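Cj0977 (Campylobacter jejuni, PDB 3BNV) is a virulence protein with a hot-dog fold, under sigma28 control but not part of the flagellum, whose biochemical activity is unknown. Local coordinates at residues K124-G127 with I132-F135. Numbering follows the deposited sequence.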
loop_
_atom_site.group_PDB
_atom_site.type_symbol
_atom_site.label_atom_id
_atom_site.label_comp_id
_atom_site.label_asym_id
_atom_site.label_seq_id
_atom_site.Cartn_x
_atom_site.Cartn_y
_atom_site.Cartn_z
ATOM N N LYS A 124 -13.726 7.164 4.135
ATOM C CA LYS A 124 -12.815 7.976 4.931
ATOM C C LYS A 124 -12.119 7.024 5.916
ATOM O O LYS A 124 -12.783 6.298 6.664
ATOM C CB LYS A 124 -13.627 9.072 5.632
ATOM C CG LYS A 124 -13.018 10.443 5.596
ATOM C CD LYS A 124 -11.580 10.406 6.195
ATOM C CE LYS A 124 -10.908 11.808 6.264
ATOM N NZ LYS A 124 -10.119 12.142 5.024
ATOM N N VAL A 125 -10.794 6.964 5.864
ATOM C CA VAL A 125 -10.033 6.103 6.763
ATOM C C VAL A 125 -9.106 6.939 7.654
ATOM O O VAL A 125 -8.512 7.923 7.199
ATOM C CB VAL A 125 -9.152 5.110 5.995
ATOM C CG1 VAL A 125 -8.609 4.042 6.934
ATOM C CG2 VAL A 125 -9.923 4.471 4.834
ATOM N N VAL A 126 -8.972 6.534 8.908
ATOM C CA VAL A 126 -8.178 7.275 9.864
ATOM C C VAL A 126 -7.379 6.242 10.646
ATOM O O VAL A 126 -7.908 5.182 10.961
ATOM C CB VAL A 126 -9.091 8.055 10.822
ATOM C CG1 VAL A 126 -9.300 7.280 12.074
ATOM C CG2 VAL A 126 -8.497 9.351 11.169
ATOM N N GLY A 127 -6.100 6.516 10.927
ATOM C CA GLY A 127 -5.266 5.566 11.679
ATOM C C GLY A 127 -4.629 6.182 12.929
ATOM O O GLY A 127 -4.145 7.317 12.902
ATOM N N ILE A 132 -2.461 9.011 19.095
ATOM C CA ILE A 132 -1.948 9.904 18.082
ATOM C C ILE A 132 -2.464 9.534 16.692
ATOM O O ILE A 132 -2.321 8.397 16.247
ATOM C CB ILE A 132 -0.396 9.882 18.112
ATOM C CG1 ILE A 132 0.112 10.487 19.417
ATOM C CG2 ILE A 132 0.217 10.620 16.926
ATOM C CD1 ILE A 132 1.610 10.306 19.572
ATOM N N LYS A 133 -3.081 10.492 16.015
ATOM C CA LYS A 133 -3.520 10.268 14.648
ATOM C C LYS A 133 -2.304 10.289 13.712
ATOM O O LYS A 133 -1.597 11.273 13.618
ATOM C CB LYS A 133 -4.563 11.311 14.240
ATOM C CG LYS A 133 -5.085 11.119 12.829
ATOM C CD LYS A 133 -5.750 12.385 12.298
ATOM C CE LYS A 133 -7.197 12.487 12.767
ATOM N NZ LYS A 133 -8.123 13.301 11.882
HETATM N N MSE A 134 -2.063 9.179 13.036
HETATM C CA MSE A 134 -0.869 8.967 12.216
HETATM C C MSE A 134 -1.184 9.061 10.722
HETATM O O MSE A 134 -0.313 9.365 9.899
HETATM C CB MSE A 134 -0.356 7.527 12.397
HETATM C CG MSE A 134 -0.057 7.100 13.799
HETATM SE SE MSE A 134 1.401 8.053 14.748
HETATM C CE MSE A 134 2.973 7.121 13.956
ATOM N N PHE A 135 -2.413 8.711 10.373
ATOM C CA PHE A 135 -2.764 8.557 8.994
ATOM C C PHE A 135 -4.218 8.953 8.761
ATOM O O PHE A 135 -5.107 8.695 9.593
ATOM C CB PHE A 135 -2.493 7.103 8.544
ATOM C CG PHE A 135 -3.081 6.753 7.217
ATOM C CD1 PHE A 135 -2.359 6.948 6.048
ATOM C CD2 PHE A 135 -4.347 6.222 7.126
ATOM C CE1 PHE A 135 -2.894 6.615 4.770
ATOM C CE2 PHE A 135 -4.898 5.882 5.854
ATOM C CZ PHE A 135 -4.161 6.088 4.674
#
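Val125 meets Phe135 at the edge of its ring: CG1 of the valine lies 4.3 Å from CE2 of Phe135, close to the ring plane. The phenyl group is brought there by a chi1 of 168°, with CG anti to the backbone N. Both side chains lie on the face of the sheet covered by helix 67-82, where they share Ala74, so the pair belongs to the buried layer between helix and sheet; Phe96 meets the same ring at an inclined angle. Val126 turns to the other face. Its CG2 touches CE of Lys133 at 3.8 Å, the two side chains crossing at about a right angle, while the ammonium group of the lysine continues to a salt bridge with Glu136.

At Gly127 the hairpin of strands 120-129 and 132-143, neighbours in the antiparallel sheet of this hot-dog fold, illustrates how one extra residue is absorbed: the glycine is paired with two residues, Met134 and Phe135, the arrangement of a classic beta bulge. Gly127 N donates to Phe135 O at 2.7 Å, the donor lying out of the carbonyl plane. The glycine oxygen is shared by two amides. Met134 N donates to Gly127 O at 2.8 Å in a nearly straight hydrogen bond (N-H...O 167°). The bond from Phe135 N to Gly127 O is weak, at 3.4 Å. A backbone psi of -29° at Met134 breaks the extended course of the strand and brings these successive N-H groups to one acceptor. Beyond CB, the selenomethionine chain, bent at chi2 and chi3, runs on to pack against Ala98 and Leu100.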